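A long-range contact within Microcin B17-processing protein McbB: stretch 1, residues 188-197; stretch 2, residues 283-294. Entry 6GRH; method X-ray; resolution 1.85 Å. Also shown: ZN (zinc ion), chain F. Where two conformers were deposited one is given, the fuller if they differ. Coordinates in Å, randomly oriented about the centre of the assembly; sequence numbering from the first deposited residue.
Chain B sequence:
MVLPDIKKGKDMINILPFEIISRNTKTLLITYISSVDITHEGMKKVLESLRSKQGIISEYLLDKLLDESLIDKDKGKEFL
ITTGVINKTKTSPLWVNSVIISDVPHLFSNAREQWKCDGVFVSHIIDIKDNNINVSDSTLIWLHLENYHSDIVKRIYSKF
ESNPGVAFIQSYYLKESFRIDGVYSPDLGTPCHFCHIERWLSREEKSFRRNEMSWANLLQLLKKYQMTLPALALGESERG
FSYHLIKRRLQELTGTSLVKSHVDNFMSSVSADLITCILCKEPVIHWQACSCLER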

# COMPACT_ATOMS: atom_id res chain seq x y z
N LEU B 188 -7.16 16.11 19.58
CA LEU B 188 -6.04 15.21 19.20
C LEU B 188 -5.50 15.36 17.76
O LEU B 188 -4.50 14.72 17.41
N GLY B 189 -6.20 16.14 16.95
CA GLY B 189 -5.80 16.48 15.58
C GLY B 189 -5.95 15.36 14.55
O GLY B 189 -5.23 15.35 13.56
N THR B 190 -6.88 14.43 14.79
CA THR B 190 -7.08 13.26 13.93
C THR B 190 -8.02 13.57 12.75
O THR B 190 -8.82 14.51 12.84
N PRO B 191 -7.93 12.79 11.65
CA PRO B 191 -8.73 13.07 10.45
C PRO B 191 -10.21 12.90 10.64
O PRO B 191 -10.65 11.98 11.28
N CYS B 192 -10.95 13.78 9.97
CA CYS B 192 -12.38 13.84 10.05
C CYS B 192 -13.04 12.89 9.04
O CYS B 192 -12.37 12.18 8.32
N HIS B 193 -14.36 12.85 9.06
CA HIS B 193 -15.12 12.06 8.10
C HIS B 193 -14.76 12.29 6.63
O HIS B 193 -14.68 11.35 5.85
N PHE B 194 -14.58 13.55 6.26
CA PHE B 194 -14.32 13.90 4.86
C PHE B 194 -12.94 13.38 4.43
O PHE B 194 -12.77 12.90 3.30
N CYS B 195 -11.98 13.36 5.36
CA CYS B 195 -10.72 12.70 5.13
C CYS B 195 -10.89 11.21 4.79
O CYS B 195 -10.18 10.69 3.92
N HIS B 196 -11.84 10.55 5.47
CA HIS B 196 -12.12 9.13 5.27
C HIS B 196 -12.83 8.86 3.96
O HIS B 196 -12.36 8.00 3.14
N ILE B 197 -13.92 9.57 3.72
CA ILE B 197 -14.78 9.28 2.58
C ILE B 197 -14.03 9.53 1.25
O ILE B 197 -14.20 8.79 0.30
N PRO B 283 -5.49 3.09 9.22
CA PRO B 283 -5.41 4.52 9.53
C PRO B 283 -5.43 5.31 8.23
O PRO B 283 -4.75 4.92 7.30
N VAL B 284 -6.23 6.36 8.13
CA VAL B 284 -6.24 7.20 6.92
C VAL B 284 -5.44 8.47 7.18
O VAL B 284 -5.40 8.95 8.30
N ILE B 285 -4.87 9.03 6.14
CA ILE B 285 -4.21 10.33 6.21
C ILE B 285 -5.24 11.47 6.11
O ILE B 285 -6.37 11.27 5.67
N HIS B 286 -4.84 12.65 6.55
CA HIS B 286 -5.62 13.87 6.30
C HIS B 286 -5.69 14.10 4.79
O HIS B 286 -4.70 13.94 4.09
N TRP B 287 -6.88 14.39 4.29
CA TRP B 287 -7.03 14.65 2.87
C TRP B 287 -6.48 16.05 2.59
O TRP B 287 -6.75 17.01 3.33
N GLN B 288 -5.65 16.15 1.56
CA GLN B 288 -5.00 17.41 1.21
C GLN B 288 -5.96 18.59 1.05
O GLN B 288 -5.57 19.73 1.36
N ALA B 289 -7.17 18.34 0.51
CA ALA B 289 -8.14 19.40 0.30
C ALA B 289 -9.12 19.62 1.45
O ALA B 289 -10.02 20.44 1.30
N CYS B 290 -8.94 18.93 2.57
CA CYS B 290 -9.84 19.08 3.72
C CYS B 290 -9.37 20.20 4.62
O CYS B 290 -8.20 20.36 4.84
N SER B 291 -10.30 20.92 5.21
CA SER B 291 -9.97 22.00 6.15
C SER B 291 -10.10 21.62 7.64
O SER B 291 -9.97 22.51 8.49
N CYS B 292 -10.29 20.34 7.97
CA CYS B 292 -10.45 19.95 9.39
C CYS B 292 -9.26 20.36 10.27
O CYS B 292 -9.43 20.80 11.40
N LEU B 293 -8.05 20.23 9.72
CA LEU B 293 -6.82 20.62 10.41
C LEU B 293 -6.71 22.10 10.74
O LEU B 293 -6.04 22.47 11.69
N GLU B 294 -7.34 22.92 9.90
CA GLU B 294 -7.24 24.36 10.01
C GLU B 294 -8.24 24.93 11.02
O GLU B 294 -8.07 26.05 11.46

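A zinc ion joins the two stretches, whose touching residues are at least 88 apart in sequence. Four cysteines bind it, two from each stretch. ZN lies 2.3 Å from the SG atoms of Cys192, Cys195, Cys290 and Cys292. The CA-to-CB bonds of Cys192, Cys290 and Cys292 point toward the other stretch; that of Cys195 points sideways. The chi1 rotamers are p for Cys192 and Cys292, m for Cys195 and t for Cys290. Sharing one metal brings the sulfurs close: Cys192 SG is 3.5 Å from Cys290 SG.

Two of the sulfurs also accept hydrogen bonds. Trp287 N donates to Cys195 SG at 3.3 Å, nearly straight at 169°. Within stretch 2, Cys292 N donates to Cys290 SG at 3.5 Å.

Two histidine rings lie farther out, each with an aliphatic carbon over one face. Pro191 CG sits 3.8 Å from the centroid of the His286 ring. The CA-to-CB bond of His286 points away, but its m rotamer brings the ring back. Its NE2 makes a weak hydrogen bond to Gly189 O, 3.0 Å away near the ring plane. The CA-to-CB bond of Val284 (chi1 m) points toward stretch 1, and CG2 lies 3.4 Å from the centroid of the His196 ring. His196, also m, is held by its own stretch: ND1 donates to Cys192 O at 2.9 Å. Val284 CG2 also meets Pro191 CB at 4.1 Å.

The CA-to-CB bond of Trp287 (chi1 t) points toward stretch 1; its CE3 is 4.3 Å from Phe194 O.

Three waters bridge the stretches. The O of water 1 is 2.7 Å from Thr190 O, to which it donates, and 3.2 Å from His286 NE2. Water 2 donates to Cys195 O and Ile285 O, its O 2.7 Å from each. Water 3 links His196 NE2 to Val284 N, from which it accepts.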

# COMPACT_ATOMS: atom_id res chain seq x y z
CB LEU B 188 -6.43 13.76 19.47
CG LEU B 188 -6.70 13.41 20.93
CD1 LEU B 188 -7.25 12.00 21.02
CD2 LEU B 188 -5.47 13.53 21.83
CB THR B 190 -7.65 12.06 14.70
OG1 THR B 190 -8.87 12.42 15.33
CG2 THR B 190 -6.68 11.56 15.76
CB PRO B 191 -8.21 12.06 9.42
CG PRO B 191 -6.85 11.70 9.88
CD PRO B 191 -6.96 11.70 11.38
CB CYS B 192 -12.80 15.29 9.82
SG CYS B 192 -12.90 15.79 8.09
CB HIS B 193 -16.59 12.38 8.23
CG HIS B 193 -17.41 11.81 7.13
ND1 HIS B 193 -17.60 10.45 6.99
CD2 HIS B 193 -18.09 12.41 6.13
CE1 HIS B 193 -18.37 10.24 5.93
NE2 HIS B 193 -18.69 11.41 5.40
CB PHE B 194 -14.57 15.39 4.62
CG PHE B 194 -16.01 15.76 4.82
CD1 PHE B 194 -16.98 15.33 3.92
CD2 PHE B 194 -16.42 16.41 5.98
CE1 PHE B 194 -18.32 15.58 4.14
CE2 PHE B 194 -17.76 16.70 6.20
CZ PHE B 194 -18.71 16.27 5.28
CB CYS B 195 -9.77 12.88 6.32
SG CYS B 195 -9.20 14.57 6.56
CB HIS B 196 -12.92 8.56 6.45
CG HIS B 196 -12.09 8.35 7.67
ND1 HIS B 196 -11.76 9.37 8.53
CD2 HIS B 196 -11.45 7.24 8.12
CE1 HIS B 196 -10.99 8.89 9.49
NE2 HIS B 196 -10.78 7.60 9.26
CB ILE B 197 -16.11 10.04 2.67
CG1 ILE B 197 -17.18 9.37 1.81
CG2 ILE B 197 -15.93 11.49 2.28
CD1 ILE B 197 -18.57 9.69 2.29
CB PRO B 283 -4.06 4.64 10.24
CG PRO B 283 -3.21 3.53 9.64
CD PRO B 283 -4.15 2.47 9.14
CB VAL B 284 -7.66 7.51 6.40
CG1 VAL B 284 -8.52 6.24 6.40
CG2 VAL B 284 -8.31 8.63 7.17
CB ILE B 285 -3.11 10.49 5.12
CG1 ILE B 285 -3.68 10.47 3.71
CG2 ILE B 285 -2.06 9.38 5.26
CD1 ILE B 285 -2.70 10.85 2.64
CB HIS B 286 -4.97 15.08 6.95
CG HIS B 286 -5.02 15.07 8.44
ND1 HIS B 286 -4.05 14.49 9.22
CD2 HIS B 286 -5.93 15.60 9.29
CE1 HIS B 286 -4.38 14.64 10.50
NE2 HIS B 286 -5.50 15.32 10.57
CB TRP B 287 -8.48 14.53 2.47
CG TRP B 287 -8.76 14.82 1.05
CD1 TRP B 287 -8.05 14.40 -0.03
CD2 TRP B 287 -9.88 15.54 0.56
NE1 TRP B 287 -8.67 14.82 -1.17
CE2 TRP B 287 -9.80 15.52 -0.84
CE3 TRP B 287 -10.96 16.18 1.17
CZ2 TRP B 287 -10.76 16.13 -1.65
CZ3 TRP B 287 -11.92 16.80 0.37
CH2 TRP B 287 -11.81 16.77 -1.03
CB GLN B 288 -4.14 17.26 -0.05
CG GLN B 288 -4.90 16.82 -1.30
CD GLN B 288 -3.97 16.41 -2.41
OE1 GLN B 288 -2.83 16.91 -2.51
NE2 GLN B 288 -4.41 15.47 -3.23
CB ALA B 289 -8.93 19.18 -0.97
CB CYS B 290 -9.88 17.80 4.54
SG CYS B 290 -11.25 17.79 5.71
CB SER B 291 -10.89 23.16 5.85
OG SER B 291 -12.22 22.65 5.96
CB CYS B 292 -10.78 18.47 9.58
SG CYS B 292 -9.59 17.26 8.95
CB LEU B 293 -5.63 20.29 9.50
CG LEU B 293 -5.29 18.82 9.50
CD1 LEU B 293 -4.20 18.57 8.48
CD2 LEU B 293 -4.87 18.42 10.90
CB GLU B 294 -7.45 25.01 8.65
CG GLU B 294 -6.50 24.45 7.60
CD GLU B 294 -6.57 25.15 6.25
OE1 GLU B 294 -7.66 25.66 5.86
OE2 GLU B 294 -5.50 25.20 5.58
ZN ZN F . -10.75 16.16 7.27
O HOH W 1 -7.96 16.89 11.92
O HOH W 2 -7.56 10.73 3.35
O HOH W 3 -8.58 6.17 10.29